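PDB 2HRA: glutamate--tRNA ligase, cytoplasmic from Saccharomyces cerevisiae, which charges tRNA(Glu) with glutamate in an ATP-dependent two-step reaction, the piece here being the N-terminal GST-like domain that joins the enzyme to its cofactor Arc1p. Local coordinates for residues Y34-A39 with E71-K76; E91-W96 with F128-L133; N26-I31 with L55-K60; Q114-L119 with K159-V164. All coordinates share one frame; numbering follows the deposited sequence.

Interaction 1 of 4, residues Y34-A39 with E71-K76; sequences YAELIA and EDVFNK
F74 pushes the edge of its ring against the backbone of A35, and this is the tight side of the contact. F74 CE1 lies 3.6 Å from A35 O, which sits in the plane of the ring, while A35 CB meets F74 CD1 at 3.9 Å and A39 CB comes within 4.0 Å of F74 CE1. The phenylalanine gets there because its CG stands anti to the backbone N (chi1 -174°). V97 and Q101 of helix 90-104 and V140 and A141 of helix 137-148 also touch the ring.

The looser side belongs to E36. Its CG crosses V73 CG1 at 3.8 Å, and the bend at chi2 (83°) turns the carboxylate back toward F74. A water fills the remaining step, donating to E36 OE2 and accepting from F74 N, both at 2.8 Å, at the first turn of helix 73-80. An alanine at E36 would probably leave that water without its carboxylate partner and V73 CG1 without its neighbour. A phenylalanine ring set against two alanines, beside a water-bridged acid, thus joins helices 34-46 and 73-80, the two helices of the N-terminal half of this GST fold, where it meets the C-terminal helices.

Interaction 2 of 4, residues E91-W96 with F128-L133; sequences EQVAKW and FILGGL
The indole of W96 carries I129 on one face and K95 on the other. I129 CG2 makes a CH-pi contact 3.5 Å from the centroid of the five-membered ring, only 5° off its normal, so the methyl sits squarely over the pyrrole part and not over the middle of the indole. On the opposite face, K95 NZ lies 3.9 Å above the plane, displaced toward the rim. L130 CD2 approaches W96 CD1 obliquely at 4.0 Å, and within the loop G132 O meets the edge of the F128 ring in its plane.

L130 divides its two methyls between partners. CD2 also touches Q92 CB at 3.9 Å, whereas CD1 presses on V93 CG2 at 3.4 Å, closer than usual for two carbons. A type I turn from F128 to G131, closed by G131 N to F128 O, presents I129 and L130 side by side to helix 90-104. An alanine at W96 would probably open a gap under I129 CG2 and let the loop shift against the helix.

The turn lies in a region that interacts with Arc1p. Behind it, D139 accepts from I129 N, and W167 of helix 162-172 touches the I129 side chain. W96 also touches T118, L119 and Q122 of helix 109-122 and A138 of helix 137-148.

Interaction 3 of 4, residues N26-I31 with L55-K60; sequences NGKAPI and LVDDKK
N26 OD1 is gripped by two backbone amides, K28 N at 2.9 Å and D58 N at 3.1 Å, which reach it from opposite faces of its amide plane. The first bond closes an Asx turn; the second ties that turn to the chain leaving the neighbouring strand, at the end of the parallel pair 21-26 and 51-56 in the GST-fold sheet. With CG anti to the backbone N (chi1 -178°), the N26 amide reaches across to D58. Its ND2 also donates to D58 O, though the modelled separation is short enough to make the exact geometry doubtful, and P62 O is a further acceptor for the same nitrogen.

The strand pairing ends just before this. G27 N donates to V56 O at 3.0 Å, and the same oxygen receives a CA-H contact from N26 CA at 3.3 Å. On the sheet face that N26 and V56 share, V56 CG2 packs against N26 CB at 3.6 Å.

Outside, the contact turns to charge and aliphatic chain. K59 lays its CG against K28 O and crosses the P30 ring. The extended chain of K28 crosses D57 obliquely, and its NZ forms a salt bridge with D57 OD1 at 3.1 Å, coming from above the carboxylate plane, 49° out of it.

Interaction 4 of 4, residues Q114-L119 with K159-V164; sequences QSLETL and KVDVNV
Two carboxylate oxygens of like charge come close together here: E117 OE1 stands 3.5 Å from D161 OD1, with the two side chains crossing at about a right angle and their carboxylate planes turned 62° apart. E117 reaches this position from a bent chain, whereas D161 points directly at helix 109-122. The other oxygen, D161 OD2, lies 3.5 Å from L116 CB.

V164, one turn further on, supplies the apolar half. Its CG2 sits 3.7 Å from L116 O and 4.0 Å from L119 CG, while CG1 makes a longer approach to L116 CD2 at 4.3 Å. L146 of helix 137-148 and I156 of helix 152-158 close in on the same valine.

The backbone path sets where D161 lies. Helix 152-158 ends in a Schellman motif with V160 at positive phi, and D161, the centre of an inverse gamma turn, then occupies the N-cap position of helix 162-172, although its side chain makes no capping bond. D120 OD1 accepts from V164 N. This turn opens a region that interacts with Arc1p. Two acids so near each other would be expected to raise the proton affinity of one of them, and the amino end of helix 162-172 probably offsets part of the repulsion.

How the interactions relate
Along the chain, interactions 1 and 3 alternate their segments in the N-terminal, sheet-bearing half of the GST fold, with centres 15 Å apart; interactions 2 and 4 alternate in the same way in the helical half, 16 Å apart. Interaction 3 lies where the parallel strands 21-26 and 51-56 end, and interaction 1 lies nearest the chain centre, where helices 34-46 and 73-80 meet the helical half. Interactions 2 and 4 touch directly: L119 CD1 packs on I129 CD1 at 3.4 Å, linking helix 109-122 to the loop. Both contain a segment of an Arc1p-interacting region, so these regions lie in the helical half. Interaction 2 lies across the chain's centre from interaction 3, whose centre is 29 Å from those of 2 and 4.

Interaction 1 of 4, residues Y34-A39 with E71-K76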
loop_
_atom_site.group_PDB
_atom_site.type_symbol
_atom_site.label_atom_id
_atom_site.label_comp_id
_atom_site.label_asym_id
_atom_site.label_seq_id
_atom_site.Cartn_x
_atom_site.Cartn_y
_atom_site.Cartn_z
ATOM N N TYR A 34 1.652 -4.177 0.730
ATOM C CA TYR A 34 1.790 -3.332 -0.460
ATOM C C TYR A 34 1.882 -1.870 -0.075
ATOM O O TYR A 34 2.679 -1.129 -0.633
ATOM C CB TYR A 34 0.657 -3.584 -1.487
ATOM C CG TYR A 34 0.816 -4.874 -2.254
ATOM C CD1 TYR A 34 -0.044 -5.952 -2.029
ATOM C CD2 TYR A 34 1.858 -5.058 -3.144
ATOM C CE1 TYR A 34 0.110 -7.126 -2.706
ATOM C CE2 TYR A 34 2.013 -6.276 -3.838
ATOM C CZ TYR A 34 1.150 -7.286 -3.605
ATOM O OH TYR A 34 1.281 -8.505 -4.260
ATOM N N ALA A 35 1.079 -1.437 0.877
ATOM C CA ALA A 35 1.043 -0.031 1.232
ATOM C C ALA A 35 2.414 0.461 1.682
ATOM O O ALA A 35 2.862 1.535 1.287
ATOM C CB ALA A 35 0.029 0.211 2.312
ATOM N N GLU A 36 3.049 -0.367 2.510
ATOM C CA GLU A 36 4.352 -0.143 3.096
ATOM C C GLU A 36 5.380 -0.132 2.013
ATOM O O GLU A 36 6.214 0.768 1.968
ATOM C CB GLU A 36 4.687 -1.246 4.114
ATOM C CG GLU A 36 3.855 -1.201 5.414
ATOM C CD GLU A 36 2.448 -1.888 5.296
ATOM O OE1 GLU A 36 2.054 -2.329 4.210
ATOM O OE2 GLU A 36 1.740 -1.995 6.323
ATOM N N LEU A 37 5.334 -1.117 1.128
ATOM C CA LEU A 37 6.259 -1.159 0.008
ATOM C C LEU A 37 6.128 0.058 -0.906
ATOM O O LEU A 37 7.143 0.588 -1.358
ATOM C CB LEU A 37 6.104 -2.450 -0.801
ATOM C CG LEU A 37 6.915 -2.619 -2.102
ATOM C CD1 LEU A 37 8.412 -2.777 -1.897
ATOM C CD2 LEU A 37 6.361 -3.843 -2.834
ATOM N N ILE A 38 4.899 0.489 -1.201
ATOM C CA ILE A 38 4.696 1.621 -2.123
ATOM C C ILE A 38 5.203 2.924 -1.457
ATOM O O ILE A 38 5.903 3.760 -2.070
ATOM C CB ILE A 38 3.180 1.680 -2.611
ATOM C CG1 ILE A 38 2.855 0.475 -3.500
ATOM C CG2 ILE A 38 2.894 2.907 -3.457
ATOM C CD1 ILE A 38 1.361 0.281 -3.799
ATOM N N ALA A 39 4.926 3.059 -0.168
ATOM C CA ALA A 39 5.428 4.189 0.616
ATOM C C ALA A 39 6.938 4.354 0.454
ATOM O O ALA A 39 7.439 5.477 0.311
ATOM C CB ALA A 39 5.052 4.017 2.088
ATOM N N GLU A 71 5.199 -3.078 14.550
ATOM C CA GLU A 71 3.854 -2.576 14.815
ATOM C C GLU A 71 3.683 -1.215 14.140
ATOM O O GLU A 71 4.583 -0.404 14.166
ATOM C CB GLU A 71 3.644 -2.442 16.331
ATOM C CG GLU A 71 2.396 -1.656 16.762
ATOM C CD GLU A 71 2.157 -1.679 18.273
ATOM O OE1 GLU A 71 3.010 -2.223 19.030
ATOM O OE2 GLU A 71 1.097 -1.143 18.698
ATOM N N ASP A 72 2.526 -0.982 13.533
ATOM C CA ASP A 72 2.200 0.319 12.949
ATOM C C ASP A 72 3.278 0.717 11.946
ATOM O O ASP A 72 3.732 1.860 11.952
ATOM C CB ASP A 72 2.072 1.354 14.078
ATOM C CG ASP A 72 1.163 2.545 13.734
ATOM O OD1 ASP A 72 0.319 2.467 12.806
ATOM O OD2 ASP A 72 1.310 3.587 14.439
ATOM N N VAL A 73 3.667 -0.222 11.075
ATOM C CA VAL A 73 4.802 -0.009 10.158
ATOM C C VAL A 73 4.544 1.123 9.134
ATOM O O VAL A 73 5.401 2.003 8.944
ATOM C CB VAL A 73 5.189 -1.319 9.405
ATOM C CG1 VAL A 73 6.229 -1.028 8.326
ATOM C CG2 VAL A 73 5.710 -2.405 10.389
ATOM N N PHE A 74 3.384 1.100 8.478
ATOM C CA PHE A 74 3.023 2.136 7.517
ATOM C C PHE A 74 3.226 3.508 8.134
ATOM O O PHE A 74 3.956 4.357 7.585
ATOM C CB PHE A 74 1.577 2.017 7.057
ATOM C CG PHE A 74 1.217 2.995 5.963
ATOM C CD1 PHE A 74 1.707 2.826 4.678
ATOM C CD2 PHE A 74 0.392 4.079 6.222
ATOM C CE1 PHE A 74 1.389 3.734 3.664
ATOM C CE2 PHE A 74 0.058 4.973 5.213
ATOM C CZ PHE A 74 0.554 4.795 3.929
ATOM N N ASN A 75 2.580 3.736 9.273
ATOM C CA ASN A 75 2.644 5.042 9.899
ATOM C C ASN A 75 4.050 5.437 10.339
ATOM O O ASN A 75 4.381 6.628 10.400
ATOM C CB ASN A 75 1.711 5.105 11.087
ATOM C CG ASN A 75 0.262 5.275 10.682
ATOM O OD1 ASN A 75 -0.069 6.067 9.794
ATOM N ND2 ASN A 75 -0.620 4.544 11.353
ATOM N N LYS A 76 4.856 4.443 10.686
ATOM C CA LYS A 76 6.226 4.696 11.032
ATOM C C LYS A 76 7.012 5.163 9.806
ATOM O O LYS A 76 7.837 6.042 9.926
ATOM C CB LYS A 76 6.853 3.468 11.702
ATOM C CG LYS A 76 6.285 3.197 13.094
ATOM C CD LYS A 76 7.004 2.078 13.821
ATOM C CE LYS A 76 6.867 2.212 15.334
ATOM N NZ LYS A 76 5.528 1.834 15.856
HETATM O O HOH W 1 1.379 -0.840 8.836
#

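Interaction 2 of 4, residues E91-W96 with F128-L133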
loop_
_atom_site.group_PDB
_atom_site.type_symbol
_atom_site.label_atom_id
_atom_site.label_comp_id
_atom_site.label_asym_id
_atom_site.label_seq_id
_atom_site.Cartn_x
_atom_site.Cartn_y
_atom_site.Cartn_z
ATOM N N GLU A 91 -4.995 14.500 10.715
ATOM C CA GLU A 91 -6.244 13.902 11.194
ATOM C C GLU A 91 -6.987 13.248 10.012
ATOM O O GLU A 91 -7.444 12.108 10.096
ATOM C CB GLU A 91 -7.130 14.973 11.864
ATOM C CG GLU A 91 -8.293 14.412 12.708
ATOM C CD GLU A 91 -9.516 15.335 12.768
ATOM O OE1 GLU A 91 -9.356 16.540 13.065
ATOM O OE2 GLU A 91 -10.651 14.845 12.542
ATOM N N GLN A 92 -7.086 13.964 8.899
ATOM C CA GLN A 92 -7.808 13.427 7.749
ATOM C C GLN A 92 -7.026 12.285 7.101
ATOM O O GLN A 92 -7.620 11.295 6.692
ATOM C CB GLN A 92 -8.193 14.520 6.739
ATOM C CG GLN A 92 -9.490 15.278 7.121
ATOM C CD GLN A 92 -10.722 14.394 7.055
ATOM O OE1 GLN A 92 -11.327 14.080 8.071
ATOM N NE2 GLN A 92 -11.079 13.966 5.854
ATOM N N VAL A 93 -5.702 12.378 7.035
ATOM C CA VAL A 93 -4.941 11.241 6.509
ATOM C C VAL A 93 -5.115 9.997 7.386
ATOM O O VAL A 93 -5.351 8.883 6.875
ATOM C CB VAL A 93 -3.455 11.575 6.341
ATOM C CG1 VAL A 93 -2.662 10.297 6.119
ATOM C CG2 VAL A 93 -3.286 12.555 5.197
ATOM N N ALA A 94 -5.029 10.180 8.699
ATOM C CA ALA A 94 -5.226 9.055 9.628
ATOM C C ALA A 94 -6.554 8.338 9.458
ATOM O O ALA A 94 -6.605 7.132 9.576
ATOM C CB ALA A 94 -5.063 9.507 11.056
ATOM N N LYS A 95 -7.643 9.062 9.205
ATOM C CA LYS A 95 -8.952 8.399 8.991
ATOM C C LYS A 95 -8.916 7.424 7.839
ATOM O O LYS A 95 -9.537 6.363 7.886
ATOM C CB LYS A 95 -10.045 9.405 8.646
ATOM C CG LYS A 95 -10.407 10.417 9.713
ATOM C CD LYS A 95 -11.774 11.063 9.443
ATOM C CE LYS A 95 -12.190 11.138 7.929
ATOM N NZ LYS A 95 -13.069 10.000 7.442
ATOM N N TRP A 96 -8.235 7.805 6.765
ATOM C CA TRP A 96 -8.271 7.018 5.564
ATOM C C TRP A 96 -7.239 5.914 5.644
ATOM O O TRP A 96 -7.440 4.839 5.139
ATOM C CB TRP A 96 -8.099 7.900 4.325
ATOM C CG TRP A 96 -9.296 8.726 4.105
ATOM C CD1 TRP A 96 -9.461 10.044 4.426
ATOM C CD2 TRP A 96 -10.550 8.284 3.554
ATOM N NE1 TRP A 96 -10.747 10.444 4.115
ATOM C CE2 TRP A 96 -11.426 9.381 3.571
ATOM C CE3 TRP A 96 -11.006 7.067 3.040
ATOM C CZ2 TRP A 96 -12.742 9.296 3.101
ATOM C CZ3 TRP A 96 -12.300 6.983 2.585
ATOM C CH2 TRP A 96 -13.158 8.085 2.611
ATOM N N PHE A 128 -7.962 12.354 -6.133
ATOM C CA PHE A 128 -7.341 11.654 -5.022
ATOM C C PHE A 128 -8.167 11.869 -3.763
ATOM O O PHE A 128 -8.968 12.771 -3.703
ATOM C CB PHE A 128 -5.906 12.143 -4.839
ATOM C CG PHE A 128 -5.059 11.892 -6.037
ATOM C CD1 PHE A 128 -4.464 12.931 -6.714
ATOM C CD2 PHE A 128 -4.945 10.618 -6.546
ATOM C CE1 PHE A 128 -3.721 12.694 -7.850
ATOM C CE2 PHE A 128 -4.216 10.383 -7.665
ATOM C CZ PHE A 128 -3.608 11.422 -8.321
ATOM N N ILE A 129 -7.954 11.024 -2.764
ATOM C CA ILE A 129 -8.852 10.939 -1.607
ATOM C C ILE A 129 -9.032 12.254 -0.873
ATOM O O ILE A 129 -10.155 12.621 -0.503
ATOM C CB ILE A 129 -8.423 9.805 -0.635
ATOM C CG1 ILE A 129 -8.798 8.448 -1.276
ATOM C CG2 ILE A 129 -9.120 9.994 0.727
ATOM C CD1 ILE A 129 -8.113 7.182 -0.660
ATOM N N LEU A 130 -7.943 13.003 -0.730
ATOM C CA LEU A 130 -7.998 14.255 -0.007
ATOM C C LEU A 130 -8.078 15.460 -0.919
ATOM O O LEU A 130 -8.125 16.581 -0.436
ATOM C CB LEU A 130 -6.834 14.382 0.971
ATOM C CG LEU A 130 -6.809 13.355 2.091
ATOM C CD1 LEU A 130 -5.555 13.555 2.916
ATOM C CD2 LEU A 130 -8.097 13.463 2.945
ATOM N N GLY A 131 -8.123 15.241 -2.226
ATOM C CA GLY A 131 -8.497 16.298 -3.149
ATOM C C GLY A 131 -7.377 17.247 -3.523
ATOM O O GLY A 131 -7.643 18.383 -3.908
ATOM N N GLY A 132 -6.127 16.815 -3.402
ATOM C CA GLY A 132 -4.989 17.619 -3.893
ATOM C C GLY A 132 -4.624 17.313 -5.341
ATOM O O GLY A 132 -5.228 16.436 -5.965
ATOM N N LEU A 133 -3.638 18.032 -5.879
ATOM C CA LEU A 133 -3.086 17.718 -7.196
ATOM C C LEU A 133 -2.248 16.466 -7.116
ATOM O O LEU A 133 -2.165 15.713 -8.079
ATOM C CB LEU A 133 -2.245 18.880 -7.746
ATOM C CG LEU A 133 -1.951 18.790 -9.264
ATOM C CD1 LEU A 133 -2.064 20.133 -9.923
ATOM C CD2 LEU A 133 -0.580 18.181 -9.591
#

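Interaction 3 of 4, residues N26-I31 with L55-K60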
loop_
_atom_site.group_PDB
_atom_site.type_symbol
_atom_site.label_atom_id
_atom_site.label_comp_id
_atom_site.label_asym_id
_atom_site.label_seq_id
_atom_site.Cartn_x
_atom_site.Cartn_y
_atom_site.Cartn_z
ATOM N N ASN A 26 7.594 -9.274 3.418
ATOM C CA ASN A 26 7.443 -10.732 3.467
ATOM C C ASN A 26 6.534 -11.198 2.337
ATOM O O ASN A 26 5.373 -10.844 2.320
ATOM C CB ASN A 26 6.826 -11.111 4.820
ATOM C CG ASN A 26 6.657 -12.618 5.017
ATOM O OD1 ASN A 26 6.892 -13.425 4.106
ATOM N ND2 ASN A 26 6.244 -13.003 6.228
ATOM N N GLY A 27 7.048 -12.007 1.409
ATOM C CA GLY A 27 6.262 -12.496 0.273
ATOM C C GLY A 27 5.293 -13.644 0.557
ATOM O O GLY A 27 4.490 -14.023 -0.319
ATOM N N LYS A 28 5.347 -14.211 1.763
ATOM C CA LYS A 28 4.388 -15.256 2.152
ATOM C C LYS A 28 3.344 -14.762 3.162
ATOM O O LYS A 28 2.509 -15.529 3.610
ATOM C CB LYS A 28 5.125 -16.516 2.635
ATOM C CG LYS A 28 5.217 -17.612 1.544
ATOM C CD LYS A 28 6.367 -18.545 1.769
ATOM C CE LYS A 28 6.584 -19.485 0.585
ATOM N NZ LYS A 28 7.924 -20.186 0.661
ATOM N N ALA A 29 3.373 -13.466 3.471
ATOM C CA ALA A 29 2.343 -12.822 4.274
ATOM C C ALA A 29 1.004 -13.000 3.591
ATOM O O ALA A 29 0.883 -12.670 2.421
ATOM C CB ALA A 29 2.639 -11.346 4.414
ATOM N N PRO A 30 -0.019 -13.502 4.321
ATOM C CA PRO A 30 -1.314 -13.678 3.657
ATOM C C PRO A 30 -1.950 -12.384 3.234
ATOM O O PRO A 30 -2.738 -12.379 2.324
ATOM C CB PRO A 30 -2.177 -14.427 4.691
ATOM C CG PRO A 30 -1.466 -14.297 5.987
ATOM C CD PRO A 30 -0.023 -13.963 5.721
ATOM N N ILE A 31 -1.617 -11.289 3.894
ATOM C CA ILE A 31 -1.969 -9.977 3.417
ATOM C C ILE A 31 -0.655 -9.242 3.225
ATOM O O ILE A 31 -0.040 -8.789 4.185
ATOM C CB ILE A 31 -2.866 -9.215 4.418
ATOM C CG1 ILE A 31 -4.054 -10.098 4.849
ATOM C CG2 ILE A 31 -3.296 -7.871 3.825
ATOM C CD1 ILE A 31 -4.854 -9.502 6.055
ATOM N N LEU A 55 14.000 -8.664 1.697
ATOM C CA LEU A 55 12.960 -9.659 1.512
ATOM C C LEU A 55 13.077 -10.833 2.458
ATOM O O LEU A 55 14.172 -11.327 2.747
ATOM C CB LEU A 55 13.009 -10.232 0.114
ATOM C CG LEU A 55 13.013 -9.267 -1.036
ATOM C CD1 LEU A 55 13.483 -10.038 -2.268
ATOM C CD2 LEU A 55 11.629 -8.645 -1.230
ATOM N N VAL A 56 11.924 -11.289 2.926
ATOM C CA VAL A 56 11.826 -12.586 3.587
ATOM C C VAL A 56 10.654 -13.289 2.928
ATOM O O VAL A 56 9.876 -12.658 2.221
ATOM C CB VAL A 56 11.684 -12.452 5.111
ATOM C CG1 VAL A 56 12.865 -11.636 5.657
ATOM C CG2 VAL A 56 10.331 -11.811 5.503
ATOM N N ASP A 57 10.558 -14.597 3.117
ATOM C CA ASP A 57 9.547 -15.388 2.435
ATOM C C ASP A 57 9.174 -16.499 3.385
ATOM O O ASP A 57 9.596 -17.648 3.242
ATOM C CB ASP A 57 10.090 -15.927 1.110
ATOM C CG ASP A 57 8.997 -16.373 0.159
ATOM O OD1 ASP A 57 9.076 -17.517 -0.316
ATOM O OD2 ASP A 57 8.059 -15.599 -0.117
ATOM N N ASP A 58 8.399 -16.125 4.394
ATOM C CA ASP A 58 8.094 -17.036 5.478
ATOM C C ASP A 58 6.821 -16.558 6.114
ATOM O O ASP A 58 6.775 -15.447 6.620
ATOM C CB ASP A 58 9.227 -17.025 6.500
ATOM C CG ASP A 58 8.962 -17.942 7.671
ATOM O OD1 ASP A 58 7.902 -18.614 7.690
ATOM O OD2 ASP A 58 9.826 -17.994 8.579
ATOM N N LYS A 59 5.791 -17.397 6.082
ATOM C CA LYS A 59 4.500 -17.005 6.620
ATOM C C LYS A 59 4.513 -16.869 8.145
ATOM O O LYS A 59 3.601 -16.255 8.700
ATOM C CB LYS A 59 3.418 -17.990 6.215
ATOM C CG LYS A 59 2.036 -17.426 6.411
ATOM C CD LYS A 59 1.033 -18.485 6.695
ATOM C CE LYS A 59 -0.069 -17.878 7.533
ATOM N NZ LYS A 59 -1.337 -18.446 7.155
ATOM N N LYS A 60 5.534 -17.402 8.813
ATOM C CA LYS A 60 5.687 -17.201 10.259
ATOM C C LYS A 60 6.647 -16.047 10.582
ATOM O O LYS A 60 7.501 -16.149 11.460
ATOM C CB LYS A 60 6.158 -18.496 10.936
ATOM C CG LYS A 60 5.203 -19.663 10.771
ATOM C CD LYS A 60 5.835 -20.990 11.229
ATOM C CE LYS A 60 4.928 -22.173 10.853
ATOM N NZ LYS A 60 5.252 -23.466 11.545
#

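Interaction 4 of 4, residues Q114-L119 with K159-V164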
loop_
_atom_site.group_PDB
_atom_site.type_symbol
_atom_site.label_atom_id
_atom_site.label_comp_id
_atom_site.label_asym_id
_atom_site.label_seq_id
_atom_site.Cartn_x
_atom_site.Cartn_y
_atom_site.Cartn_z
ATOM N N GLN A 114 -19.485 -1.911 2.110
ATOM C CA GLN A 114 -19.756 -0.641 2.754
ATOM C C GLN A 114 -18.537 0.254 2.677
ATOM O O GLN A 114 -18.643 1.453 2.424
ATOM C CB GLN A 114 -20.080 -0.835 4.230
ATOM C CG GLN A 114 -21.308 -1.653 4.572
ATOM C CD GLN A 114 -21.443 -1.842 6.103
ATOM O OE1 GLN A 114 -21.274 -0.878 6.875
ATOM N NE2 GLN A 114 -21.716 -3.087 6.542
ATOM N N SER A 115 -17.374 -0.312 2.958
ATOM C CA SER A 115 -16.149 0.503 3.041
ATOM C C SER A 115 -15.824 1.053 1.642
ATOM O O SER A 115 -15.408 2.202 1.474
ATOM C CB SER A 115 -15.001 -0.340 3.636
ATOM O OG SER A 115 -15.386 -0.881 4.912
ATOM N N LEU A 116 -16.011 0.223 0.635
ATOM C CA LEU A 116 -15.823 0.629 -0.742
ATOM C C LEU A 116 -16.808 1.715 -1.174
ATOM O O LEU A 116 -16.496 2.532 -2.043
ATOM C CB LEU A 116 -15.962 -0.597 -1.683
ATOM C CG LEU A 116 -14.775 -1.567 -1.733
ATOM C CD1 LEU A 116 -15.141 -2.862 -2.455
ATOM C CD2 LEU A 116 -13.549 -0.866 -2.384
ATOM N N GLU A 117 -17.996 1.728 -0.574
ATOM C CA GLU A 117 -18.993 2.762 -0.888
ATOM C C GLU A 117 -18.555 4.090 -0.325
ATOM O O GLU A 117 -18.719 5.138 -0.961
ATOM C CB GLU A 117 -20.354 2.394 -0.323
ATOM C CG GLU A 117 -21.483 3.390 -0.604
ATOM C CD GLU A 117 -21.590 3.819 -2.060
ATOM O OE1 GLU A 117 -21.593 2.915 -2.914
ATOM O OE2 GLU A 117 -21.644 5.054 -2.337
ATOM N N THR A 118 -18.025 4.033 0.889
ATOM C CA THR A 118 -17.514 5.232 1.537
ATOM C C THR A 118 -16.404 5.888 0.713
ATOM O O THR A 118 -16.388 7.126 0.538
ATOM C CB THR A 118 -17.025 4.895 2.948
ATOM O OG1 THR A 118 -18.133 4.390 3.697
ATOM C CG2 THR A 118 -16.485 6.141 3.641
ATOM N N LEU A 119 -15.450 5.075 0.259
ATOM C CA LEU A 119 -14.340 5.554 -0.572
ATOM C C LEU A 119 -14.837 6.068 -1.947
ATOM O O LEU A 119 -14.382 7.101 -2.469
ATOM C CB LEU A 119 -13.328 4.421 -0.764
ATOM C CG LEU A 119 -12.027 4.673 -1.554
ATOM C CD1 LEU A 119 -11.210 5.893 -0.966
ATOM C CD2 LEU A 119 -11.162 3.394 -1.650
ATOM N N LYS A 159 -21.121 -3.394 -7.854
ATOM C CA LYS A 159 -21.789 -2.307 -7.099
ATOM C C LYS A 159 -21.443 -0.941 -7.655
ATOM O O LYS A 159 -21.753 0.069 -7.071
ATOM C CB LYS A 159 -21.502 -2.410 -5.596
ATOM C CG LYS A 159 -22.006 -3.750 -4.994
ATOM C CD LYS A 159 -22.266 -3.650 -3.514
ATOM C CE LYS A 159 -22.913 -4.853 -2.897
ATOM N NZ LYS A 159 -22.221 -6.128 -3.209
ATOM N N VAL A 160 -20.793 -0.939 -8.808
ATOM C CA VAL A 160 -20.608 0.229 -9.657
ATOM C C VAL A 160 -19.954 1.333 -8.892
ATOM O O VAL A 160 -20.401 2.462 -8.941
ATOM C CB VAL A 160 -21.926 0.721 -10.305
ATOM C CG1 VAL A 160 -21.584 1.680 -11.472
ATOM C CG2 VAL A 160 -22.804 -0.458 -10.790
ATOM N N ASP A 161 -18.871 0.980 -8.209
ATOM C CA ASP A 161 -17.977 1.926 -7.537
ATOM C C ASP A 161 -16.980 2.433 -8.537
ATOM O O ASP A 161 -15.806 2.059 -8.505
ATOM C CB ASP A 161 -17.245 1.225 -6.385
ATOM C CG ASP A 161 -18.186 0.763 -5.288
ATOM O OD1 ASP A 161 -19.237 1.402 -5.054
ATOM O OD2 ASP A 161 -17.885 -0.239 -4.606
ATOM N N VAL A 162 -17.461 3.268 -9.460
ATOM C CA VAL A 162 -16.718 3.574 -10.661
ATOM C C VAL A 162 -15.666 4.611 -10.326
ATOM O O VAL A 162 -14.650 4.688 -10.993
ATOM C CB VAL A 162 -17.584 4.061 -11.834
ATOM C CG1 VAL A 162 -18.553 2.944 -12.284
ATOM C CG2 VAL A 162 -18.373 5.267 -11.479
ATOM N N ASN A 163 -15.892 5.356 -9.265
ATOM C CA ASN A 163 -14.891 6.318 -8.824
ATOM C C ASN A 163 -13.690 5.589 -8.251
ATOM O O ASN A 163 -12.543 5.924 -8.558
ATOM C CB ASN A 163 -15.496 7.247 -7.806
ATOM C CG ASN A 163 -16.711 7.960 -8.350
ATOM O OD1 ASN A 163 -16.698 8.441 -9.491
ATOM N ND2 ASN A 163 -17.746 8.046 -7.550
ATOM N N VAL A 164 -13.943 4.539 -7.483
ATOM C CA VAL A 164 -12.858 3.682 -6.976
ATOM C C VAL A 164 -12.129 3.036 -8.152
ATOM O O VAL A 164 -10.913 3.004 -8.222
ATOM C CB VAL A 164 -13.405 2.573 -6.011
ATOM C CG1 VAL A 164 -12.281 1.574 -5.643
ATOM C CG2 VAL A 164 -13.988 3.227 -4.732
#